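Local coordinates for protein folylpolyglutamate synthase (FolC) (Helicobacter pylori, PDB 6K8C) that probably catalyses ATP-dependent addition of glutamate to dihydropteroate and to reduced folates, making dihydrofolate and folylpolyglutamates, at residues A[65-70]-A[267-272]; A[180-185]-A[202-207]; A[311-316]-A[348-353]. All coordinates share one frame; numbering follows the deposited sequence.

Contact 1 (A[65-70]-A[267-272])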
loop_
_atom_site.group_PDB
_atom_site.type_symbol
_atom_site.label_atom_id
_atom_site.label_comp_id
_atom_site.label_asym_id
_atom_site.label_seq_id
_atom_site.Cartn_x
_atom_site.Cartn_y
_atom_site.Cartn_z
ATOM N N LEU A 65 0.362 -11.857 -3.673
ATOM C CA LEU A 65 0.638 -12.350 -5.019
ATOM C C LEU A 65 2.138 -12.459 -5.267
ATOM O O LEU A 65 2.616 -13.464 -5.808
ATOM C CB LEU A 65 -0.015 -11.430 -6.052
ATOM C CG LEU A 65 0.251 -11.724 -7.532
ATOM C CD1 LEU A 65 -0.223 -13.117 -7.912
ATOM C CD2 LEU A 65 -0.427 -10.685 -8.407
ATOM N N THR A 66 2.895 -11.425 -4.877
ATOM C CA THR A 66 4.350 -11.437 -5.020
ATOM C C THR A 66 4.972 -12.643 -4.317
ATOM O O THR A 66 5.865 -13.303 -4.863
ATOM C CB THR A 66 4.939 -10.133 -4.462
ATOM O OG1 THR A 66 4.450 -9.018 -5.218
ATOM C CG2 THR A 66 6.474 -10.142 -4.529
ATOM N N LEU A 67 4.517 -12.935 -3.094
ATOM C CA LEU A 67 5.075 -14.061 -2.345
ATOM C C LEU A 67 4.742 -15.391 -3.011
ATOM O O LEU A 67 5.594 -16.286 -3.075
ATOM C CB LEU A 67 4.568 -14.048 -0.901
ATOM C CG LEU A 67 5.031 -12.851 -0.063
ATOM C CD1 LEU A 67 4.419 -12.889 1.337
ATOM C CD2 LEU A 67 6.562 -12.770 -0.009
ATOM N N LEU A 68 3.512 -15.542 -3.509
ATOM C CA LEU A 68 3.141 -16.780 -4.189
ATOM C C LEU A 68 3.988 -16.993 -5.438
ATOM O O LEU A 68 4.468 -18.102 -5.696
ATOM C CB LEU A 68 1.652 -16.761 -4.545
ATOM C CG LEU A 68 0.661 -16.818 -3.385
ATOM C CD1 LEU A 68 -0.709 -16.336 -3.833
ATOM C CD2 LEU A 68 0.584 -18.226 -2.804
ATOM N N LEU A 69 4.178 -15.937 -6.233
ATOM C CA LEU A 69 4.990 -16.059 -7.440
ATOM C C LEU A 69 6.438 -16.381 -7.096
ATOM O O LEU A 69 7.059 -17.245 -7.729
ATOM C CB LEU A 69 4.899 -14.771 -8.262
ATOM C CG LEU A 69 3.511 -14.482 -8.838
ATOM C CD1 LEU A 69 3.408 -13.052 -9.362
ATOM C CD2 LEU A 69 3.184 -15.477 -9.935
ATOM N N ALA A 70 6.990 -15.703 -6.084
ATOM C CA ALA A 70 8.358 -15.981 -5.658
ATOM C C ALA A 70 8.519 -17.420 -5.192
ATOM O O ALA A 70 9.588 -18.014 -5.377
ATOM C CB ALA A 70 8.770 -15.013 -4.547
ATOM N N LYS A 267 4.971 -18.358 3.231
ATOM C CA LYS A 267 5.517 -17.731 4.418
ATOM C C LYS A 267 4.519 -16.718 4.977
ATOM O O LYS A 267 3.648 -16.228 4.256
ATOM C CB LYS A 267 6.851 -17.050 4.095
ATOM C CG LYS A 267 6.719 -15.816 3.214
ATOM C CD LYS A 267 8.004 -14.993 3.200
ATOM C CE LYS A 267 9.139 -15.765 2.565
ATOM N NZ LYS A 267 10.396 -14.957 2.514
ATOM N N PRO A 268 4.609 -16.409 6.271
ATOM C CA PRO A 268 3.695 -15.415 6.848
ATOM C C PRO A 268 3.911 -14.043 6.229
ATOM O O PRO A 268 5.046 -13.596 6.043
ATOM C CB PRO A 268 4.053 -15.422 8.339
ATOM C CG PRO A 268 5.425 -16.005 8.407
ATOM C CD PRO A 268 5.502 -16.994 7.284
ATOM N N LEU A 269 2.804 -13.372 5.909
ATOM C CA LEU A 269 2.881 -12.047 5.307
ATOM C C LEU A 269 3.338 -11.024 6.335
ATOM O O LEU A 269 2.783 -10.934 7.433
ATOM C CB LEU A 269 1.528 -11.627 4.729
ATOM C CG LEU A 269 1.496 -10.169 4.256
ATOM C CD1 LEU A 269 2.469 -9.968 3.099
ATOM C CD2 LEU A 269 0.092 -9.723 3.863
ATOM N N ASN A 270 4.350 -10.248 5.968
ATOM C CA ASN A 270 4.835 -9.145 6.782
ATOM C C ASN A 270 4.977 -7.925 5.887
ATOM O O ASN A 270 5.631 -7.992 4.841
ATOM C CB ASN A 270 6.175 -9.484 7.443
ATOM C CG ASN A 270 6.823 -8.279 8.094
ATOM O OD1 ASN A 270 7.593 -7.559 7.462
ATOM N ND2 ASN A 270 6.516 -8.057 9.367
ATOM N N LEU A 271 4.349 -6.825 6.282
ATOM C CA LEU A 271 4.482 -5.557 5.585
ATOM C C LEU A 271 5.057 -4.529 6.541
ATOM O O LEU A 271 4.655 -4.459 7.706
ATOM C CB LEU A 271 3.143 -5.059 5.043
ATOM C CG LEU A 271 2.531 -5.815 3.869
ATOM C CD1 LEU A 271 1.186 -5.197 3.502
ATOM C CD2 LEU A 271 3.488 -5.809 2.684
ATOM N N ILE A 272 6.014 -3.742 6.045
ATOM C CA ILE A 272 6.596 -2.687 6.860
ATOM C C ILE A 272 5.518 -1.673 7.219
ATOM O O ILE A 272 4.711 -1.265 6.376
ATOM C CB ILE A 272 7.774 -2.033 6.117
ATOM C CG1 ILE A 272 8.960 -3.001 6.062
ATOM C CG2 ILE A 272 8.177 -0.724 6.781
ATOM C CD1 ILE A 272 9.971 -2.688 4.964
#
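Leu67 reaches out from helix 58-70 to touch Lys267 and Leu269 of an irregular stretch of chain, and it is the sole residue of 65-70 to do so. Its CB points toward 267-272, but the nearest side-chain atom there, Lys267 CG, is still 5.0 Å from Leu67 CB. With chi1 at -65°, CG continues away from the helix; CD1 carries on toward Leu269, and CD2 branches off roughly along the helix. CD1 is the busier branch: it packs on Leu269 CD1 at 3.9 Å and also lies 4.2 Å from Lys267 CG. CD2 instead meets the aliphatic run of Lys267, 4.2 Å from its CD. The two partners each cross Leu67 at about a right angle, and the contact stays small, with 133 Å² buried.

With CG opposite the backbone N (chi1 172°), Leu269 carries CD1 back toward the helix, where it also touches Ser60, Arg63 and Phe64. Helix 58-70 starts within the P-loop motif of the Mur ligase middle domain, whereas 267-272 lies where the chain passes from the sheet of that domain to that of the glutamate ligase domain. The contact thus lays the connecting chain against the P-loop helix. A hydrogen bond from Tyr230 OH to Lys267 O fixes the backbone nearby.

Across the two segments no hydrogen bond or salt bridge forms. The lysine contributes methylenes, and its NZ stands 5.1 Å from Leu67 CD2, so the attraction is dispersive and hydrophobic, without the directionality of a polar bond.

Contact 2 (A[180-185]-A[202-207])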
loop_
_atom_site.group_PDB
_atom_site.type_symbol
_atom_site.label_atom_id
_atom_site.label_comp_id
_atom_site.label_asym_id
_atom_site.label_seq_id
_atom_site.Cartn_x
_atom_site.Cartn_y
_atom_site.Cartn_z
ATOM N N ILE A 180 -15.402 7.958 -8.623
ATOM C CA ILE A 180 -14.168 7.286 -8.224
ATOM C C ILE A 180 -13.995 6.000 -9.016
ATOM O O ILE A 180 -12.931 5.737 -9.592
ATOM C CB ILE A 180 -14.163 7.011 -6.710
ATOM C CG1 ILE A 180 -14.419 8.298 -5.923
ATOM C CG2 ILE A 180 -12.847 6.361 -6.294
ATOM C CD1 ILE A 180 -13.367 9.353 -6.119
ATOM N N ALA A 181 -15.052 5.185 -9.066
ATOM C CA ALA A 181 -14.989 3.916 -9.778
ATOM C C ALA A 181 -14.656 4.123 -11.249
ATOM O O ALA A 181 -13.906 3.336 -11.837
ATOM C CB ALA A 181 -16.316 3.173 -9.630
ATOM N N GLN A 182 -15.189 5.189 -11.851
ATOM C CA GLN A 182 -14.994 5.417 -13.279
ATOM C C GLN A 182 -13.522 5.608 -13.617
ATOM O O GLN A 182 -12.998 4.970 -14.537
ATOM C CB GLN A 182 -15.806 6.631 -13.730
ATOM C CG GLN A 182 -17.246 6.310 -14.055
ATOM C CD GLN A 182 -17.371 5.159 -15.026
ATOM O OE1 GLN A 182 -16.671 5.103 -16.038
ATOM N NE2 GLN A 182 -18.262 4.225 -14.721
ATOM N N THR A 183 -12.833 6.481 -12.877
ATOM C CA THR A 183 -11.441 6.781 -13.198
ATOM C C THR A 183 -10.549 5.559 -13.010
ATOM O O THR A 183 -9.624 5.330 -13.799
ATOM C CB THR A 183 -10.941 7.946 -12.342
ATOM O OG1 THR A 183 -10.706 7.497 -11.000
ATOM C CG2 THR A 183 -11.970 9.064 -12.321
ATOM N N LYS A 184 -10.813 4.760 -11.973
ATOM C CA LYS A 184 -10.007 3.568 -11.733
ATOM C C LYS A 184 -10.275 2.495 -12.783
ATOM O O LYS A 184 -9.339 1.878 -13.303
ATOM C CB LYS A 184 -10.282 3.024 -10.328
ATOM C CG LYS A 184 -9.900 3.974 -9.203
ATOM C CD LYS A 184 -9.895 3.266 -7.856
ATOM C CE LYS A 184 -9.554 4.223 -6.717
ATOM N NZ LYS A 184 -8.138 4.665 -6.764
ATOM N N LEU A 185 -11.543 2.267 -13.115
ATOM C CA LEU A 185 -11.910 1.144 -13.964
ATOM C C LEU A 185 -11.707 1.415 -15.448
ATOM O O LEU A 185 -11.591 0.461 -16.224
ATOM C CB LEU A 185 -13.369 0.755 -13.712
ATOM C CG LEU A 185 -13.648 0.172 -12.327
ATOM C CD1 LEU A 185 -15.131 0.272 -11.991
ATOM C CD2 LEU A 185 -13.167 -1.268 -12.252
ATOM N N LEU A 202 -19.379 -2.674 -9.015
ATOM C CA LEU A 202 -19.426 -3.877 -9.842
ATOM C C LEU A 202 -20.188 -3.623 -11.137
ATOM O O LEU A 202 -19.769 -4.070 -12.213
ATOM C CB LEU A 202 -20.061 -5.033 -9.061
ATOM C CG LEU A 202 -20.128 -6.381 -9.786
ATOM C CD1 LEU A 202 -18.766 -6.795 -10.344
ATOM C CD2 LEU A 202 -20.695 -7.469 -8.878
ATOM N N ASN A 203 -21.311 -2.903 -11.051
ATOM C CA ASN A 203 -22.071 -2.544 -12.246
ATOM C C ASN A 203 -21.226 -1.715 -13.204
ATOM O O ASN A 203 -21.205 -1.970 -14.413
ATOM C CB ASN A 203 -23.335 -1.774 -11.851
ATOM C CG ASN A 203 -24.503 -2.684 -11.554
ATOM O OD1 ASN A 203 -24.576 -3.800 -12.061
ATOM N ND2 ASN A 203 -25.433 -2.206 -10.730
ATOM N N ALA A 204 -20.529 -0.707 -12.679
ATOM C CA ALA A 204 -19.688 0.128 -13.532
ATOM C C ALA A 204 -18.586 -0.693 -14.188
ATOM O O ALA A 204 -18.297 -0.521 -15.379
ATOM C CB ALA A 204 -19.094 1.278 -12.720
ATOM N N ALA A 205 -17.974 -1.608 -13.430
ATOM C CA ALA A 205 -16.908 -2.443 -13.977
ATOM C C ALA A 205 -17.430 -3.377 -15.063
ATOM O O ALA A 205 -16.778 -3.560 -16.098
ATOM C CB ALA A 205 -16.245 -3.243 -12.857
ATOM N N GLN A 206 -18.602 -3.983 -14.845
ATOM C CA GLN A 206 -19.168 -4.879 -15.849
ATOM C C GLN A 206 -19.519 -4.127 -17.124
ATOM O O GLN A 206 -19.348 -4.650 -18.232
ATOM C CB GLN A 206 -20.406 -5.583 -15.290
ATOM C CG GLN A 206 -20.079 -6.698 -14.319
ATOM C CD GLN A 206 -21.270 -7.120 -13.488
ATOM O OE1 GLN A 206 -22.287 -6.424 -13.438
ATOM N NE2 GLN A 206 -21.153 -8.267 -12.832
ATOM N N LYS A 207 -20.019 -2.899 -16.988
ATOM C CA LYS A 207 -20.370 -2.106 -18.159
ATOM C C LYS A 207 -19.132 -1.763 -18.979
ATOM O O LYS A 207 -19.153 -1.846 -20.212
ATOM C CB LYS A 207 -21.107 -0.845 -17.705
ATOM C CG LYS A 207 -21.291 0.239 -18.750
ATOM C CD LYS A 207 -22.017 1.423 -18.115
ATOM C CE LYS A 207 -22.575 2.384 -19.150
ATOM N NZ LYS A 207 -23.342 3.477 -18.484
HETATM O O HOH W 1 -19.215 2.205 -16.151
#
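Leu185 lays its forked end over the backbone and methyl of Ala205, while Gln182 brings the nitrogen end of its amide over the methyl of Ala204. In Leu185, CG sits beside the backbone N (chi1 -67°); CD1 points at the second helix and CD2 turns across that direction, yet both pack on Ala205. CD2 is 3.7 Å from Ala205 CB, and CD1 lies at the same distance from Ala205 N. CD1 is also 4.2 Å from Ala204 CB, so the leucine spans two consecutive alanines. The short axes approach to 9.7 Å and cross at -36°.

Strand 159-162, helix 177-185 and strand 191-194, then helix 199-211 and strand 215-218, make two successive beta-alpha-beta crossovers between parallel neighbours of the P-loop-type sheet; Ala205 also touches Leu216 of edge strand 215-218.

Gln182 bends at chi2 (-52°), which brings NE2 3.7 Å from Ala204 CB. That nitrogen donates to a water at 2.7 Å, and the water in turn donates to Ala204 O at 3.0 Å, bridging the helices. NE2 is also hydrogen-bonded to Glu178 OE2, one turn back in the same helix, and OE1 to Lys186 NZ, just past the helix end.

Contact 3 (A[311-316]-A[348-353])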
loop_
_atom_site.group_PDB
_atom_site.type_symbol
_atom_site.label_atom_id
_atom_site.label_comp_id
_atom_site.label_asym_id
_atom_site.label_seq_id
_atom_site.Cartn_x
_atom_site.Cartn_y
_atom_site.Cartn_z
ATOM N N ILE A 311 -1.227 6.985 20.146
ATOM C CA ILE A 311 -0.798 8.179 19.422
ATOM C C ILE A 311 -1.521 8.169 18.083
ATOM O O ILE A 311 -1.344 7.241 17.284
ATOM C CB ILE A 311 0.730 8.210 19.243
ATOM C CG1 ILE A 311 1.411 8.334 20.605
ATOM C CG2 ILE A 311 1.153 9.366 18.339
ATOM C CD1 ILE A 311 2.882 7.933 20.602
ATOM N N TYR A 312 -2.345 9.186 17.834
ATOM C CA TYR A 312 -3.431 9.013 16.880
ATOM C C TYR A 312 -3.801 10.316 16.187
ATOM O O TYR A 312 -3.828 11.384 16.807
ATOM C CB TYR A 312 -4.669 8.446 17.600
ATOM C CG TYR A 312 -5.904 8.288 16.738
ATOM C CD1 TYR A 312 -6.114 7.130 15.997
ATOM C CD2 TYR A 312 -6.867 9.289 16.676
ATOM C CE1 TYR A 312 -7.249 6.977 15.210
ATOM C CE2 TYR A 312 -7.998 9.147 15.891
ATOM C CZ TYR A 312 -8.185 7.988 15.162
ATOM O OH TYR A 312 -9.310 7.842 14.380
ATOM N N ASN A 313 -4.095 10.201 14.895
ATOM C CA ASN A 313 -4.906 11.166 14.167
ATOM C C ASN A 313 -5.520 10.421 12.990
ATOM O O ASN A 313 -5.156 9.279 12.705
ATOM C CB ASN A 313 -4.090 12.381 13.710
ATOM C CG ASN A 313 -4.890 13.673 13.765
ATOM O OD1 ASN A 313 -6.122 13.657 13.714
ATOM N ND2 ASN A 313 -4.193 14.799 13.860
ATOM N N CYS A 314 -6.463 11.062 12.304
ATOM C CA CYS A 314 -7.088 10.393 11.169
ATOM C C CYS A 314 -7.623 11.421 10.182
ATOM O O CYS A 314 -7.758 12.607 10.489
ATOM C CB CYS A 314 -8.203 9.450 11.625
ATOM S SG CYS A 314 -9.709 10.286 12.133
ATOM N N TYR A 315 -7.923 10.938 8.981
ATOM C CA TYR A 315 -8.504 11.768 7.940
ATOM C C TYR A 315 -9.997 11.965 8.202
ATOM O O TYR A 315 -10.610 11.259 9.012
ATOM C CB TYR A 315 -8.264 11.138 6.565
ATOM C CG TYR A 315 -6.817 11.190 6.122
ATOM C CD1 TYR A 315 -6.149 12.404 6.003
ATOM C CD2 TYR A 315 -6.114 10.021 5.837
ATOM C CE1 TYR A 315 -4.824 12.457 5.604
ATOM C CE2 TYR A 315 -4.790 10.065 5.436
ATOM C CZ TYR A 315 -4.151 11.283 5.321
ATOM O OH TYR A 315 -2.832 11.326 4.925
ATOM N N GLN A 316 -10.576 12.950 7.510
ATOM C CA GLN A 316 -11.960 13.338 7.762
ATOM C C GLN A 316 -12.968 12.317 7.247
ATOM O O GLN A 316 -14.124 12.324 7.688
ATOM C CB GLN A 316 -12.232 14.696 7.127
ATOM C CG GLN A 316 -12.113 15.864 8.079
ATOM C CD GLN A 316 -13.401 16.107 8.834
ATOM O OE1 GLN A 316 -14.369 16.627 8.276
ATOM N NE2 GLN A 316 -13.426 15.717 10.105
ATOM N N GLU A 348 -11.131 19.894 17.123
ATOM C CA GLU A 348 -12.206 19.948 18.111
ATOM C C GLU A 348 -13.243 18.859 17.879
ATOM O O GLU A 348 -13.861 18.380 18.838
ATOM C CB GLU A 348 -12.865 21.328 18.099
ATOM C CG GLU A 348 -11.977 22.434 18.646
ATOM C CD GLU A 348 -11.589 22.204 20.094
ATOM O OE1 GLU A 348 -12.486 21.887 20.904
ATOM O OE2 GLU A 348 -10.388 22.337 20.419
ATOM N N LYS A 349 -13.455 18.456 16.624
ATOM C CA LYS A 349 -14.349 17.335 16.352
ATOM C C LYS A 349 -13.791 16.044 16.938
ATOM O O LYS A 349 -14.517 15.267 17.570
ATOM C CB LYS A 349 -14.572 17.199 14.845
ATOM C CG LYS A 349 -15.488 16.055 14.451
ATOM C CD LYS A 349 -15.589 15.922 12.940
ATOM C CE LYS A 349 -16.241 14.606 12.544
ATOM N NZ LYS A 349 -17.031 14.732 11.288
ATOM N N LEU A 350 -12.491 15.802 16.741
ATOM C CA LEU A 350 -11.855 14.621 17.317
ATOM C C LEU A 350 -11.941 14.638 18.837
ATOM O O LEU A 350 -12.201 13.602 19.464
ATOM C CB LEU A 350 -10.396 14.543 16.862
ATOM C CG LEU A 350 -9.563 13.391 17.425
ATOM C CD1 LEU A 350 -10.255 12.053 17.177
ATOM C CD2 LEU A 350 -8.160 13.400 16.827
ATOM N N LYS A 351 -11.731 15.807 19.448
ATOM C CA LYS A 351 -11.855 15.915 20.898
ATOM C C LYS A 351 -13.252 15.536 21.369
ATOM O O LYS A 351 -13.408 14.965 22.456
ATOM C CB LYS A 351 -11.517 17.334 21.356
ATOM C CG LYS A 351 -10.027 17.645 21.449
ATOM C CD LYS A 351 -9.809 19.038 22.035
ATOM C CE LYS A 351 -8.337 19.315 22.314
ATOM N NZ LYS A 351 -8.099 20.738 22.697
ATOM N N GLY A 352 -14.277 15.846 20.572
ATOM C CA GLY A 352 -15.635 15.508 20.963
ATOM C C GLY A 352 -15.921 14.024 20.880
ATOM O O GLY A 352 -16.689 13.490 21.687
ATOM N N ILE A 353 -15.321 13.341 19.902
ATOM C CA ILE A 353 -15.458 11.890 19.823
ATOM C C ILE A 353 -14.815 11.236 21.034
ATOM O O ILE A 353 -15.391 10.333 21.656
ATOM C CB ILE A 353 -14.849 11.372 18.508
ATOM C CG1 ILE A 353 -15.644 11.901 17.313
ATOM C CG2 ILE A 353 -14.793 9.844 18.503
ATOM C CD1 ILE A 353 -14.941 11.729 15.985
#
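Asn313 and Leu350 mark the closest backbone approach, with their CA atoms 8.4 Å apart, where the chain leaving strand 308-312 runs on extended past helix 347-357. This is the alpha/beta sheet of the Mur ligase glutamate ligase domain: strand 331-336 lies between 308-312 and 361-363, and helix 347-357 leads into 361-363.

Leu350 divides its two methyls between consecutive residues. CG lies opposite the backbone N (chi1 177°), and CD1 comes to the edge of the Tyr312 ring near its plane, 3.9 Å from CE2. CD2 approaches Asn313 OD1 at 3.7 Å, a van der Waals contact of the methyl with an amide oxygen that also receives Cys314 N at 3.0 Å. That bond is bent, with an N-H...O angle of 142°. The polar ends of Tyr312 and Asn313 are bonded outside the contact, Tyr312 OH to His288 NE2 and Asn313 ND2 to Leu337 O. Leu350 also touches Ile336 of the intervening strand.

At the rim, Lys349 points toward the loop, and Gln316, bent at chi2 (-86°), crosses its chain at a slant. Gln316 NE2, which has no polar partner in the model although the contact buries it, lies 3.6 Å from Lys349 CD.

Overall arrangement
The three contacts are separate. The centres of contact 1 and contact 2 lie 28 Å apart, those of contact 1 and contact 3 lie 33 Å apart, and those of contact 2 and contact 3 lie 32 Å apart. Contact 2 is nested within the chain loop that contact 1 closes; contact 3 follows both in sequence and lies across the chain's centre from contact 1. Helix 58-70 of contact 1 and both helices of contact 2 flank the sheet of the middle domain; contact 3 lies in the glutamate ligase domain. In Mur-type ligases ATP binds between these two domains. Contacts 1 and 2 both neighbour the P-loop, contact 1 through the helix that starts in it and contact 2 through Lys184, which touches Thr55.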